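Long-range contact in glycerol Dehydrogenase (Unidentified, PDB 5XN8), which probably catalyses the NAD-dependent oxidation of glycerol to dihydroxyacetone in a metal-dependent manner: residues Phe21-Ile35 / Val48-Glu62. Numbering follows the deposited sequence.
Sequences FGAYAKNLAESFFVI and VLNGLHSHDISLHAE
Gly51 O is gripped by two side chains, and one of them, His55, lays its ring against Gly22. His55 ND1 donates to Gly51 O at 3.0 Å, and Ser54 OG donates to it from the opposite face of the carbonyl plane. With CG anti to its own carbonyl carbon (chi1 -59°), His55 turns its ring back to Gly51, in the last turn of the helix. Its ND1 bond limits rotation of the ring. Gly22 CA makes a CH-pi contact over one ring face, 4.0 Å from the His55 ring centroid. Lys26 NZ lies at the ring edge and makes a weak bond to His55 O.

Ile57 reaches both parts of 21-35. Its CD1 lies 3.7 Å from Lys26 N, and its CG2 meets the edge of the Phe32 ring at CD2. Phe21 CZ rests 3.7 Å from Leu52 CD2. Strands 31-35 and 58-62 pair in parallel. Phe32 N bonds Ser58 O at 3.0 Å, and Glu62 N bonds Val34 O at 2.9 Å. Val34 CG2 touches Leu59 CD2 (3.5 Å) and also Leu49 CD2. On the other face, Phe33 lies alongside His60, whose NE2 bonds Glu62 OE1.

The pairing belongs to a beta-alpha-beta unit with helix 38-54 as its connection. Helix 70-83 packs on Phe33, His60 and Glu62. Strand 58-63 is outermost within the chain, and strand 31-36 lies between it and strand 87-92.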
# COMPACT_ATOMS: atom_id res chain seq x y z
N PHE A 21 16.69 40.04 -21.11
CA PHE A 21 16.19 39.37 -22.33
C PHE A 21 16.78 39.93 -23.62
O PHE A 21 16.54 39.37 -24.69
CB PHE A 21 14.66 39.40 -22.36
CG PHE A 21 14.06 40.66 -22.95
CD1 PHE A 21 13.93 41.83 -22.20
CD2 PHE A 21 13.58 40.65 -24.26
CE1 PHE A 21 13.36 42.97 -22.76
CE2 PHE A 21 13.03 41.79 -24.82
CZ PHE A 21 12.91 42.95 -24.07
N GLY A 22 17.55 41.02 -23.53
CA GLY A 22 18.14 41.66 -24.70
C GLY A 22 19.08 40.78 -25.51
O GLY A 22 19.14 40.91 -26.74
N ALA A 23 19.80 39.89 -24.83
CA ALA A 23 20.70 38.94 -25.49
C ALA A 23 19.98 38.12 -26.56
O ALA A 23 20.46 37.98 -27.68
CB ALA A 23 21.34 38.02 -24.46
N TYR A 24 18.81 37.60 -26.20
CA TYR A 24 18.02 36.78 -27.11
C TYR A 24 17.24 37.63 -28.11
O TYR A 24 17.07 37.22 -29.26
CB TYR A 24 17.05 35.88 -26.33
CG TYR A 24 17.72 34.98 -25.30
CD1 TYR A 24 17.97 35.43 -24.01
CD2 TYR A 24 18.06 33.65 -25.61
CE1 TYR A 24 18.55 34.60 -23.05
CE2 TYR A 24 18.65 32.82 -24.67
CZ TYR A 24 18.89 33.29 -23.39
OH TYR A 24 19.47 32.48 -22.44
N ALA A 25 16.78 38.80 -27.68
CA ALA A 25 16.03 39.72 -28.54
C ALA A 25 16.86 40.27 -29.69
O ALA A 25 16.37 40.40 -30.81
CB ALA A 25 15.46 40.87 -27.71
N LYS A 26 18.13 40.58 -29.40
CA LYS A 26 19.10 41.02 -30.42
C LYS A 26 19.11 40.17 -31.70
O LYS A 26 19.25 40.71 -32.80
CB LYS A 26 20.50 41.07 -29.80
CG LYS A 26 21.62 41.51 -30.74
CD LYS A 26 22.95 41.82 -30.06
CE LYS A 26 23.11 41.34 -28.60
NZ LYS A 26 24.21 42.08 -27.93
N ASN A 27 18.98 38.85 -31.55
CA ASN A 27 18.93 37.92 -32.68
C ASN A 27 17.61 37.92 -33.46
O ASN A 27 17.56 37.41 -34.58
CB ASN A 27 19.24 36.48 -32.22
CG ASN A 27 20.63 36.33 -31.63
OD1 ASN A 27 20.79 35.94 -30.47
ND2 ASN A 27 21.64 36.65 -32.41
N LEU A 28 16.54 38.46 -32.87
CA LEU A 28 15.23 38.56 -33.56
C LEU A 28 15.15 39.78 -34.47
O LEU A 28 14.61 39.69 -35.58
CB LEU A 28 14.06 38.60 -32.56
CG LEU A 28 13.66 37.31 -31.85
CD1 LEU A 28 12.55 37.60 -30.86
CD2 LEU A 28 13.22 36.24 -32.84
N ALA A 29 15.68 40.91 -34.01
CA ALA A 29 15.67 42.15 -34.78
C ALA A 29 16.70 43.13 -34.26
O ALA A 29 17.14 43.05 -33.11
CB ALA A 29 14.29 42.77 -34.75
N GLU A 30 17.08 44.07 -35.13
CA GLU A 30 18.03 45.14 -34.78
C GLU A 30 17.36 46.36 -34.14
O GLU A 30 18.06 47.23 -33.60
CB GLU A 30 18.84 45.56 -36.02
CG GLU A 30 19.78 44.46 -36.50
CD GLU A 30 20.00 44.45 -38.00
OE1 GLU A 30 19.05 44.69 -38.79
OE2 GLU A 30 21.14 44.14 -38.39
N SER A 31 16.03 46.43 -34.20
CA SER A 31 15.28 47.49 -33.53
C SER A 31 13.87 47.06 -33.14
O SER A 31 13.28 46.19 -33.79
CB SER A 31 15.24 48.76 -34.40
OG SER A 31 14.48 48.55 -35.58
N PHE A 32 13.34 47.69 -32.10
CA PHE A 32 12.05 47.32 -31.52
C PHE A 32 11.13 48.50 -31.24
O PHE A 32 11.57 49.54 -30.74
CB PHE A 32 12.27 46.51 -30.24
CG PHE A 32 12.52 45.05 -30.49
CD1 PHE A 32 11.46 44.17 -30.65
CD2 PHE A 32 13.82 44.57 -30.60
CE1 PHE A 32 11.69 42.82 -30.90
CE2 PHE A 32 14.05 43.23 -30.86
CZ PHE A 32 12.99 42.35 -31.01
N PHE A 33 9.85 48.31 -31.55
CA PHE A 33 8.79 49.25 -31.24
C PHE A 33 8.13 48.80 -29.93
O PHE A 33 7.45 47.78 -29.90
CB PHE A 33 7.79 49.22 -32.40
CG PHE A 33 6.62 50.15 -32.23
CD1 PHE A 33 6.75 51.50 -32.52
CD2 PHE A 33 5.38 49.66 -31.84
CE1 PHE A 33 5.67 52.35 -32.39
CE2 PHE A 33 4.29 50.51 -31.72
CZ PHE A 33 4.44 51.86 -31.99
N VAL A 34 8.36 49.55 -28.86
CA VAL A 34 7.94 49.16 -27.51
C VAL A 34 6.65 49.89 -27.12
O VAL A 34 6.59 51.10 -27.22
CB VAL A 34 9.05 49.51 -26.48
CG1 VAL A 34 8.77 48.86 -25.13
CG2 VAL A 34 10.42 49.11 -27.01
N ILE A 35 5.63 49.15 -26.67
CA ILE A 35 4.36 49.77 -26.21
C ILE A 35 3.97 49.40 -24.78
O ILE A 35 4.19 48.26 -24.33
CB ILE A 35 3.17 49.49 -27.16
CG1 ILE A 35 2.75 48.02 -27.14
CG2 ILE A 35 3.53 49.91 -28.58
CD1 ILE A 35 1.50 47.74 -27.96
N VAL A 48 13.45 48.46 -19.21
CA VAL A 48 13.46 47.62 -20.44
C VAL A 48 14.21 48.31 -21.57
O VAL A 48 15.01 47.68 -22.25
CB VAL A 48 12.02 47.28 -20.90
CG1 VAL A 48 11.98 46.69 -22.31
CG2 VAL A 48 11.37 46.31 -19.92
N LEU A 49 13.92 49.60 -21.76
CA LEU A 49 14.60 50.39 -22.79
C LEU A 49 16.10 50.50 -22.54
O LEU A 49 16.89 50.34 -23.47
CB LEU A 49 13.97 51.78 -22.91
CG LEU A 49 12.52 51.83 -23.43
CD1 LEU A 49 11.92 53.21 -23.21
CD2 LEU A 49 12.44 51.43 -24.90
N ASN A 50 16.50 50.77 -21.30
CA ASN A 50 17.93 50.84 -20.93
C ASN A 50 18.66 49.51 -21.16
O ASN A 50 19.82 49.51 -21.60
CB ASN A 50 18.12 51.27 -19.47
CG ASN A 50 17.86 52.76 -19.26
OD1 ASN A 50 17.88 53.57 -20.19
ND2 ASN A 50 17.63 53.13 -18.00
N GLY A 51 17.99 48.40 -20.87
CA GLY A 51 18.55 47.06 -21.05
C GLY A 51 18.70 46.68 -22.51
O GLY A 51 19.71 46.10 -22.90
N LEU A 52 17.69 46.99 -23.32
CA LEU A 52 17.75 46.78 -24.77
C LEU A 52 18.83 47.65 -25.42
O LEU A 52 19.53 47.18 -26.33
CB LEU A 52 16.39 47.05 -25.43
CG LEU A 52 15.30 46.00 -25.18
CD1 LEU A 52 13.91 46.58 -25.39
CD2 LEU A 52 15.51 44.78 -26.05
N HIS A 53 18.96 48.89 -24.96
CA HIS A 53 20.04 49.79 -25.41
C HIS A 53 21.42 49.21 -25.09
O HIS A 53 22.33 49.30 -25.92
CB HIS A 53 19.89 51.19 -24.79
CG HIS A 53 18.85 52.05 -25.44
ND1 HIS A 53 18.76 52.23 -26.80
CD2 HIS A 53 17.87 52.82 -24.90
CE1 HIS A 53 17.76 53.05 -27.08
NE2 HIS A 53 17.21 53.42 -25.94
N SER A 54 21.58 48.61 -23.91
CA SER A 54 22.87 48.03 -23.50
C SER A 54 23.33 46.85 -24.37
O SER A 54 24.53 46.57 -24.43
CB SER A 54 22.86 47.63 -22.02
OG SER A 54 22.05 46.49 -21.79
N HIS A 55 22.39 46.16 -25.03
CA HIS A 55 22.74 45.17 -26.07
C HIS A 55 22.71 45.74 -27.50
O HIS A 55 22.59 44.98 -28.46
CB HIS A 55 21.84 43.92 -25.99
CG HIS A 55 21.92 43.19 -24.68
ND1 HIS A 55 21.06 43.48 -23.64
CD2 HIS A 55 22.70 42.17 -24.25
CE1 HIS A 55 21.32 42.67 -22.62
NE2 HIS A 55 22.31 41.87 -22.97
N ASP A 56 22.82 47.07 -27.64
CA ASP A 56 22.88 47.73 -28.96
C ASP A 56 21.65 47.43 -29.83
O ASP A 56 21.76 46.85 -30.91
CB ASP A 56 24.19 47.38 -29.68
CG ASP A 56 24.54 48.37 -30.78
OD1 ASP A 56 24.62 49.58 -30.51
OD2 ASP A 56 24.72 47.92 -31.94
N ILE A 57 20.48 47.82 -29.32
CA ILE A 57 19.22 47.67 -30.04
C ILE A 57 18.54 49.04 -30.04
O ILE A 57 18.36 49.64 -28.99
CB ILE A 57 18.30 46.61 -29.37
CG1 ILE A 57 19.06 45.29 -29.18
CG2 ILE A 57 17.03 46.37 -30.19
CD1 ILE A 57 18.22 44.16 -28.64
N SER A 58 18.18 49.52 -31.23
CA SER A 58 17.51 50.82 -31.39
C SER A 58 16.04 50.69 -31.00
O SER A 58 15.41 49.68 -31.32
CB SER A 58 17.64 51.29 -32.85
OG SER A 58 16.93 52.51 -33.06
N LEU A 59 15.50 51.69 -30.32
CA LEU A 59 14.13 51.64 -29.79
C LEU A 59 13.37 52.94 -29.97
O LEU A 59 13.94 54.02 -29.92
CB LEU A 59 14.14 51.33 -28.29
CG LEU A 59 14.80 50.04 -27.82
CD1 LEU A 59 15.47 50.19 -26.46
CD2 LEU A 59 13.79 48.90 -27.82
N HIS A 60 12.06 52.80 -30.16
CA HIS A 60 11.12 53.90 -29.98
C HIS A 60 9.96 53.41 -29.10
O HIS A 60 9.25 52.47 -29.47
CB HIS A 60 10.65 54.46 -31.32
CG HIS A 60 9.46 55.35 -31.20
ND1 HIS A 60 9.50 56.56 -30.56
CD2 HIS A 60 8.18 55.19 -31.61
CE1 HIS A 60 8.30 57.11 -30.57
NE2 HIS A 60 7.48 56.30 -31.20
N ALA A 61 9.81 54.04 -27.94
CA ALA A 61 8.72 53.76 -27.01
C ALA A 61 7.52 54.61 -27.37
O ALA A 61 7.68 55.79 -27.71
CB ALA A 61 9.15 54.05 -25.59
N GLU A 62 6.33 54.03 -27.30
CA GLU A 62 5.09 54.75 -27.59
C GLU A 62 3.97 54.37 -26.61
O GLU A 62 3.92 53.24 -26.13
CB GLU A 62 4.67 54.50 -29.04
CG GLU A 62 3.58 55.43 -29.59
CD GLU A 62 3.99 56.89 -29.63
OE1 GLU A 62 4.90 57.25 -30.40
OE2 GLU A 62 3.38 57.69 -28.89